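Local structure of SusD superfamily protein (Bacteroides vulgatus ATCC 8482, 3JQ0) at residues Gly109-Ala112 and Tyr113-His117; Phe116-Leu119 and Arg120-Asp124; Ala149-Val152 and Met153-Ile156. The protein probably binds glycans at the cell surface as an outer-membrane nutrient-binding protein of the SusD family, although its own ligand is not established. All coordinates share one frame; numbering follows the deposited sequence. Where two conformers were deposited one is given.

Contact 1: Gly109-Ala112 and Tyr113-His117; sequences GMRA and YLYFH
Tyr-115 and Arg-111, one helical turn apart, are joined both through the backbone and through their side chains. Four i to i+4 hydrogen bonds run from Tyr-113, Leu-114, Tyr-115 and Phe-116 back to Gly-109, Met-110, Arg-111 and Ala-112. The straightest is Tyr-115 N to Arg-111 O, 3.0 Å with 173° at the hydrogen; that from Phe-116 N to Ala-112 O, 2.9 Å, is bent to 140°.

The apolar contact is made along one flank of the helix. Arg-111 and Tyr-115 run side by side in the same direction, and Arg-111 CG meets the ring of Tyr-115 at its edge and in its plane, 3.8 Å from CE2. Arg-111 has CG anti to the backbone N (chi1 -175°), which brings the methylene beside this edge; a bend at chi3 then carries the guanidinium on to Asp-159, in a salt bridge, and to Asn-83. The Tyr-115 hydroxyl bonds to the carbonyl of Tyr-128.

A side-chain bond spans the next turn: His-117 NE2 donates to Tyr-113 OH at 3.0 Å, nearly straight and close to the imidazole plane; together with the ND1 bond to Tyr-450 and the stack on Phe-30, this limits how the imidazole can turn. Helices 9-25, 75-91, 149-167 and 182-199 all touch helix 97-122 here, consistent with an inner helix of the TPR-like bundle of SusD-family proteins.

Contact 2: Phe116-Leu119 and Arg120-Asp124; sequences FHLL and RSWGD
Phe-116 O is gripped twice by Arg-120, from opposite faces of the carbonyl plane: by the backbone N at 3.2 Å, the ordinary helical bond, and by NE, also at 3.2 Å. The NE bond comes from above the carbonyl plane, yet the oxygen lies in the guanidinium plane, at its edge. A bend at chi3 (-73°) folds the arginine back over its own helix, where the guanidinium lies flat on the Phe-116 ring, planes 10° apart, with Arg-120 CZ 3.2 Å from Phe-116 CE2. The result is an off-centre cation-pi stack, and CD adds a CH-pi contact over the same ring. On the imidazole of His-117, NH2 sits over one face toward the rim, while Tyr-450 gives the arginine a second cation-pi partner. A leucine in place of Arg-120 would probably leave Phe-116 O with its backbone bond alone and the phenyl face without its cationic cover.

Farther along, Leu-118 CD2 packs on Trp-122 CE3 at 3.9 Å. Leu-118 O accepts from Trp-122 N at 2.8 Å and from Gly-123 N at 3.1 Å. The latter i to i+5 bond, with the positive phi of Gly-123 (86°), marks a glycine-terminated helix C-terminus.

Contact 3: Ala149-Val152 and Met153-Ile156; sequences ATEV and MEQI
Regular i to i+4 alpha-helical bonds link the carbonyls of Ala-149, Thr-150, Glu-151 and Val-152 to the N-H groups of Met-153, Glu-154, Gln-155 and Ile-156; the last, Ile-156 N to Val-152 O at 2.9 Å, lies in the carbonyl plane.

On the buried flank Val-152 and Ile-156 meet at a slant, the CG1 methyl of the valine 4.0 Å from CD1 of the isoleucine. Ile-156 CG1 stands anti to its carbonyl carbon (chi1 -70°), which turns this branch back toward the preceding turn. The same branch lies against the backbone, its CG1 3.4 Å from Val-152 O, in contact with both the carbonyl oxygen and a methyl of the valine.

The outer flank is polar. Glu-154 was modelled in two conformers, and its side-chain contacts, told here for one of them, are tentative. In this conformer it extends back along the helix, its CG 3.3 Å from Thr-150 O, and its carboxylate reaches a bridging water. That water donates to Glu-154 OE2 at 3.0 Å and is also hydrogen-bonded to Thr-150 OG1 at 2.8 Å, joining two side chains four residues apart that do not bond directly. Glu-151 lies obliquely to Glu-154, its methylene CG 4.0 Å from Glu-154 OE1. Their carboxylate planes differ by 29°, and the nearest charged oxygens, Glu-151 OE2 and Glu-154 OE1, remain 5.6 Å apart. This separation probably tempers the repulsion of two like charges.

In the fold, this is the first part of helix 149-167, packed against helix 97-122: Ala-149 and Met-153 rest on Leu-119, Ile-156 on Tyr-115, and Gln-155 beside Arg-111. Val-152 touches Val-125 and Met-153 touches Met-200, both in loops, while Thr-150 and Glu-154 occupy an exposed side of the helix.

From the N terminus, the chain enters contact 1 within helix 97-122 and passes directly into contact 2, which shares Phe-116 and His-117 with it and reaches the helix end. None of the three closes a long loop, since each joins successive turns of one helix, and none encloses another. Contact 3 follows in series at the start of helix 149-167, after a connection that is partly unmodelled. It returns beside both earlier contacts: Ile-156 CD1 packs near Phe-116, which belongs to both, and Asp-124 OD1 probably accepts a hydrogen bond from Ala-149 N. With the side-chain packing along their flanks, two consecutive helices are thereby tied together.

Contact 1: Gly109-Ala112 and Tyr113-His117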
loop_
_atom_site.group_PDB
_atom_site.type_symbol
_atom_site.label_atom_id
_atom_site.label_comp_id
_atom_site.label_asym_id
_atom_site.label_seq_id
_atom_site.Cartn_x
_atom_site.Cartn_y
_atom_site.Cartn_z
ATOM N N GLY A 109 7.242 3.697 16.657
ATOM C CA GLY A 109 6.380 3.053 15.657
ATOM C C GLY A 109 6.902 3.299 14.245
ATOM O O GLY A 109 6.988 2.362 13.439
HETATM N N MSE A 110 7.249 4.565 13.942
HETATM C CA MSE A 110 7.781 4.882 12.614
HETATM C C MSE A 110 9.098 4.171 12.350
HETATM O O MSE A 110 9.356 3.737 11.201
HETATM C CB MSE A 110 7.929 6.378 12.418
HETATM C CG MSE A 110 6.616 7.161 12.304
HETATM SE SE MSE A 110 6.868 9.031 11.876
HETATM C CE MSE A 110 7.500 9.617 13.623
ATOM N N ARG A 111 9.949 4.039 13.369
ATOM C CA ARG A 111 11.203 3.334 13.158
ATOM C C ARG A 111 10.955 1.870 12.773
ATOM O O ARG A 111 11.518 1.342 11.803
ATOM C CB ARG A 111 12.129 3.435 14.386
ATOM C CG ARG A 111 13.487 2.802 14.143
ATOM C CD ARG A 111 14.532 3.209 15.130
ATOM N NE ARG A 111 14.324 2.594 16.419
ATOM C CZ ARG A 111 15.084 2.854 17.481
ATOM N NH1 ARG A 111 15.977 3.798 17.424
ATOM N NH2 ARG A 111 14.896 2.190 18.579
ATOM N N ALA A 112 10.076 1.211 13.519
ATOM C CA ALA A 112 9.707 -0.182 13.232
ATOM C C ALA A 112 9.100 -0.291 11.829
ATOM O O ALA A 112 9.373 -1.247 11.108
ATOM C CB ALA A 112 8.734 -0.679 14.288
ATOM N N TYR A 113 8.261 0.676 11.460
ATOM C CA TYR A 113 7.594 0.665 10.163
ATOM C C TYR A 113 8.597 0.667 9.011
ATOM O O TYR A 113 8.513 -0.104 8.054
ATOM C CB TYR A 113 6.665 1.900 10.101
ATOM C CG TYR A 113 5.931 2.011 8.798
ATOM C CD1 TYR A 113 4.816 1.215 8.504
ATOM C CD2 TYR A 113 6.366 2.891 7.815
ATOM C CE1 TYR A 113 4.174 1.300 7.248
ATOM C CE2 TYR A 113 5.711 2.997 6.609
ATOM C CZ TYR A 113 4.671 2.194 6.310
ATOM O OH TYR A 113 4.085 2.234 5.049
ATOM N N LEU A 114 9.600 1.532 9.103
ATOM C CA LEU A 114 10.618 1.604 8.077
ATOM C C LEU A 114 11.463 0.329 8.050
ATOM O O LEU A 114 11.722 -0.212 6.975
ATOM C CB LEU A 114 11.488 2.857 8.241
ATOM C CG LEU A 114 10.777 4.180 8.050
ATOM C CD1 LEU A 114 11.690 5.351 8.370
ATOM C CD2 LEU A 114 10.228 4.329 6.610
ATOM N N TYR A 115 11.886 -0.144 9.211
ATOM C CA TYR A 115 12.636 -1.368 9.247
ATOM C C TYR A 115 11.859 -2.559 8.706
ATOM O O TYR A 115 12.470 -3.496 8.150
ATOM C CB TYR A 115 13.221 -1.679 10.629
ATOM C CG TYR A 115 14.544 -0.945 10.871
ATOM C CD1 TYR A 115 15.685 -1.318 10.214
ATOM C CD2 TYR A 115 14.613 0.150 11.721
ATOM C CE1 TYR A 115 16.883 -0.635 10.392
ATOM C CE2 TYR A 115 15.799 0.807 11.958
ATOM C CZ TYR A 115 16.934 0.422 11.294
ATOM O OH TYR A 115 18.156 1.081 11.433
ATOM N N PHE A 116 10.521 -2.558 8.831
ATOM C CA PHE A 116 9.706 -3.665 8.307
ATOM C C PHE A 116 9.620 -3.624 6.770
ATOM O O PHE A 116 9.634 -4.676 6.130
ATOM C CB PHE A 116 8.350 -3.669 8.992
ATOM C CG PHE A 116 7.472 -4.845 8.640
ATOM C CD1 PHE A 116 7.923 -6.153 8.751
ATOM C CD2 PHE A 116 6.169 -4.637 8.215
ATOM C CE1 PHE A 116 7.120 -7.215 8.449
ATOM C CE2 PHE A 116 5.359 -5.717 7.904
ATOM C CZ PHE A 116 5.829 -7.017 8.039
ATOM N N HIS A 117 9.589 -2.435 6.153
ATOM C CA HIS A 117 9.799 -2.347 4.700
ATOM C C HIS A 117 11.164 -2.885 4.319
ATOM O O HIS A 117 11.336 -3.621 3.353
ATOM C CB HIS A 117 9.650 -0.925 4.197
ATOM C CG HIS A 117 8.242 -0.474 3.994
ATOM N ND1 HIS A 117 7.412 -0.964 3.018
ATOM C CD2 HIS A 117 7.563 0.523 4.617
ATOM C CE1 HIS A 117 6.264 -0.322 3.081
ATOM N NE2 HIS A 117 6.317 0.579 4.056
#

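Contact 2: Phe116-Leu119 and Arg120-Asp124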
loop_
_atom_site.group_PDB
_atom_site.type_symbol
_atom_site.label_atom_id
_atom_site.label_comp_id
_atom_site.label_asym_id
_atom_site.label_seq_id
_atom_site.Cartn_x
_atom_site.Cartn_y
_atom_site.Cartn_z
ATOM N N PHE A 116 10.521 -2.558 8.831
ATOM C CA PHE A 116 9.706 -3.665 8.307
ATOM C C PHE A 116 9.620 -3.624 6.770
ATOM O O PHE A 116 9.634 -4.676 6.130
ATOM C CB PHE A 116 8.350 -3.669 8.992
ATOM C CG PHE A 116 7.472 -4.845 8.640
ATOM C CD1 PHE A 116 7.923 -6.153 8.751
ATOM C CD2 PHE A 116 6.169 -4.637 8.215
ATOM C CE1 PHE A 116 7.120 -7.215 8.449
ATOM C CE2 PHE A 116 5.359 -5.717 7.904
ATOM C CZ PHE A 116 5.829 -7.017 8.039
ATOM N N HIS A 117 9.589 -2.435 6.153
ATOM C CA HIS A 117 9.799 -2.347 4.700
ATOM C C HIS A 117 11.164 -2.885 4.319
ATOM O O HIS A 117 11.336 -3.621 3.353
ATOM C CB HIS A 117 9.650 -0.925 4.197
ATOM C CG HIS A 117 8.242 -0.474 3.994
ATOM N ND1 HIS A 117 7.412 -0.964 3.018
ATOM C CD2 HIS A 117 7.563 0.523 4.617
ATOM C CE1 HIS A 117 6.264 -0.322 3.081
ATOM N NE2 HIS A 117 6.317 0.579 4.056
ATOM N N LEU A 118 12.190 -2.482 5.073
ATOM C CA LEU A 118 13.564 -2.935 4.770
ATOM C C LEU A 118 13.708 -4.456 4.877
ATOM O O LEU A 118 14.309 -5.089 4.027
ATOM C CB LEU A 118 14.604 -2.225 5.675
ATOM C CG LEU A 118 14.765 -0.706 5.474
ATOM C CD1 LEU A 118 15.691 -0.116 6.536
ATOM C CD2 LEU A 118 15.316 -0.443 4.081
ATOM N N LEU A 119 13.128 -5.037 5.936
ATOM C CA LEU A 119 13.202 -6.499 6.134
ATOM C C LEU A 119 12.582 -7.249 4.953
ATOM O O LEU A 119 13.164 -8.168 4.419
ATOM C CB LEU A 119 12.436 -6.872 7.395
ATOM C CG LEU A 119 12.347 -8.360 7.659
ATOM C CD1 LEU A 119 13.697 -8.998 7.984
ATOM C CD2 LEU A 119 11.323 -8.647 8.748
ATOM N N ARG A 120 11.374 -6.837 4.551
ATOM C CA ARG A 120 10.648 -7.533 3.500
ATOM C C ARG A 120 11.267 -7.339 2.126
ATOM O O ARG A 120 11.090 -8.154 1.234
ATOM C CB ARG A 120 9.175 -7.114 3.507
ATOM C CG ARG A 120 8.413 -7.550 4.758
ATOM C CD ARG A 120 6.969 -7.106 4.697
ATOM N NE ARG A 120 6.874 -5.665 4.901
ATOM C CZ ARG A 120 5.735 -4.995 4.807
ATOM N NH1 ARG A 120 4.621 -5.620 4.482
ATOM N NH2 ARG A 120 5.733 -3.681 4.986
ATOM N N SER A 121 11.987 -6.232 1.972
ATOM C CA SER A 121 12.508 -5.825 0.657
ATOM C C SER A 121 13.974 -6.203 0.460
ATOM O O SER A 121 14.331 -6.768 -0.556
ATOM C CB SER A 121 12.260 -4.332 0.433
ATOM O OG SER A 121 10.855 -4.090 0.427
ATOM N N TRP A 122 14.838 -5.867 1.423
ATOM C CA TRP A 122 16.271 -6.150 1.386
ATOM C C TRP A 122 16.768 -7.269 2.311
ATOM O O TRP A 122 17.832 -7.800 2.049
ATOM C CB TRP A 122 17.084 -4.866 1.573
ATOM C CG TRP A 122 17.099 -4.002 0.334
ATOM C CD1 TRP A 122 17.949 -4.182 -0.755
ATOM C CD2 TRP A 122 16.234 -2.895 -0.014
ATOM N NE1 TRP A 122 17.681 -3.241 -1.707
ATOM C CE2 TRP A 122 16.612 -2.474 -1.307
ATOM C CE3 TRP A 122 15.197 -2.239 0.624
ATOM C CZ2 TRP A 122 15.983 -1.392 -1.925
ATOM C CZ3 TRP A 122 14.571 -1.186 -0.016
ATOM C CH2 TRP A 122 14.967 -0.788 -1.264
ATOM N N GLY A 123 15.985 -7.653 3.322
ATOM C CA GLY A 123 16.334 -8.805 4.173
ATOM C C GLY A 123 17.253 -8.401 5.297
ATOM O O GLY A 123 16.857 -7.755 6.269
ATOM N N ASP A 124 18.523 -8.837 5.200
ATOM C CA ASP A 124 19.564 -8.494 6.166
ATOM C C ASP A 124 19.983 -7.039 5.913
ATOM O O ASP A 124 20.362 -6.719 4.803
ATOM C CB ASP A 124 20.805 -9.365 5.992
ATOM C CG ASP A 124 20.592 -10.855 6.194
ATOM O OD1 ASP A 124 19.508 -11.322 6.525
ATOM O OD2 ASP A 124 21.631 -11.545 6.065
#

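Contact 3: Ala149-Val152 and Met153-Ile156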
loop_
_atom_site.group_PDB
_atom_site.type_symbol
_atom_site.label_atom_id
_atom_site.label_comp_id
_atom_site.label_asym_id
_atom_site.label_seq_id
_atom_site.Cartn_x
_atom_site.Cartn_y
_atom_site.Cartn_z
ATOM N N ALA A 149 18.370 -11.038 9.117
ATOM C CA ALA A 149 16.924 -10.770 9.094
ATOM C C ALA A 149 16.253 -11.088 10.452
ATOM O O ALA A 149 15.373 -10.347 10.906
ATOM C CB ALA A 149 16.245 -11.542 7.952
ATOM N N THR A 150 16.646 -12.197 11.088
ATOM C CA THR A 150 16.088 -12.517 12.417
ATOM C C THR A 150 16.312 -11.411 13.448
ATOM O O THR A 150 15.412 -11.096 14.238
ATOM C CB THR A 150 16.642 -13.850 12.939
ATOM O OG1 THR A 150 18.055 -13.789 12.987
ATOM C CG2 THR A 150 16.134 -14.988 12.112
ATOM N N GLU A 151 17.508 -10.849 13.466
ATOM C CA GLU A 151 17.820 -9.776 14.377
ATOM C C GLU A 151 17.134 -8.493 13.972
ATOM O O GLU A 151 16.729 -7.711 14.842
ATOM C CB GLU A 151 19.324 -9.557 14.498
ATOM C CG GLU A 151 20.022 -10.716 15.153
ATOM C CD GLU A 151 21.518 -10.523 15.283
ATOM O OE1 GLU A 151 21.998 -9.379 15.179
ATOM O OE2 GLU A 151 22.187 -11.568 15.486
ATOM N N VAL A 152 16.966 -8.249 12.661
ATOM C CA VAL A 152 16.157 -7.121 12.214
ATOM C C VAL A 152 14.735 -7.224 12.751
ATOM O O VAL A 152 14.175 -6.273 13.298
ATOM C CB VAL A 152 16.198 -6.975 10.666
ATOM C CG1 VAL A 152 15.299 -5.802 10.225
ATOM C CG2 VAL A 152 17.658 -6.819 10.145
HETATM N N MSE A 153 14.126 -8.399 12.617
HETATM C CA MSE A 153 12.786 -8.611 13.142
HETATM C C MSE A 153 12.714 -8.475 14.641
HETATM O O MSE A 153 11.762 -7.911 15.169
HETATM C CB MSE A 153 12.200 -9.967 12.668
HETATM C CG MSE A 153 10.823 -10.234 13.247
HETATM SE SE MSE A 153 9.507 -8.873 12.775
HETATM C CE MSE A 153 8.873 -9.648 11.107
ATOM N N GLU A 154 13.723 -8.961 15.365
ATOM C CA GLU A 154 13.741 -8.752 16.816
ATOM C C GLU A 154 13.735 -7.258 17.177
ATOM O O GLU A 154 13.050 -6.846 18.102
ATOM C CB GLU A 154 14.972 -9.422 17.484
ATOM C CG GLU A 154 15.056 -10.975 17.500
ATOM C CD GLU A 154 16.533 -11.496 17.684
ATOM O OE1 GLU A 154 17.406 -10.749 18.185
ATOM O OE2 GLU A 154 16.830 -12.648 17.328
ATOM N N GLN A 155 14.479 -6.437 16.420
ATOM C CA GLN A 155 14.486 -5.004 16.664
ATOM C C GLN A 155 13.125 -4.376 16.330
ATOM O O GLN A 155 12.634 -3.518 17.090
ATOM C CB GLN A 155 15.606 -4.336 15.865
ATOM C CG GLN A 155 15.659 -2.827 16.116
ATOM C CD GLN A 155 16.007 -2.462 17.539
ATOM O OE1 GLN A 155 16.820 -3.142 18.165
ATOM N NE2 GLN A 155 15.378 -1.402 18.070
ATOM N N ILE A 156 12.512 -4.795 15.234
ATOM C CA ILE A 156 11.191 -4.329 14.886
ATOM C C ILE A 156 10.229 -4.610 16.062
ATOM O O ILE A 156 9.443 -3.733 16.462
ATOM C CB ILE A 156 10.703 -4.971 13.557
ATOM C CG1 ILE A 156 11.482 -4.418 12.383
ATOM C CG2 ILE A 156 9.194 -4.843 13.362
ATOM C CD1 ILE A 156 11.393 -5.266 11.126
HETATM O O HOH W 1 18.943 -13.807 15.619
#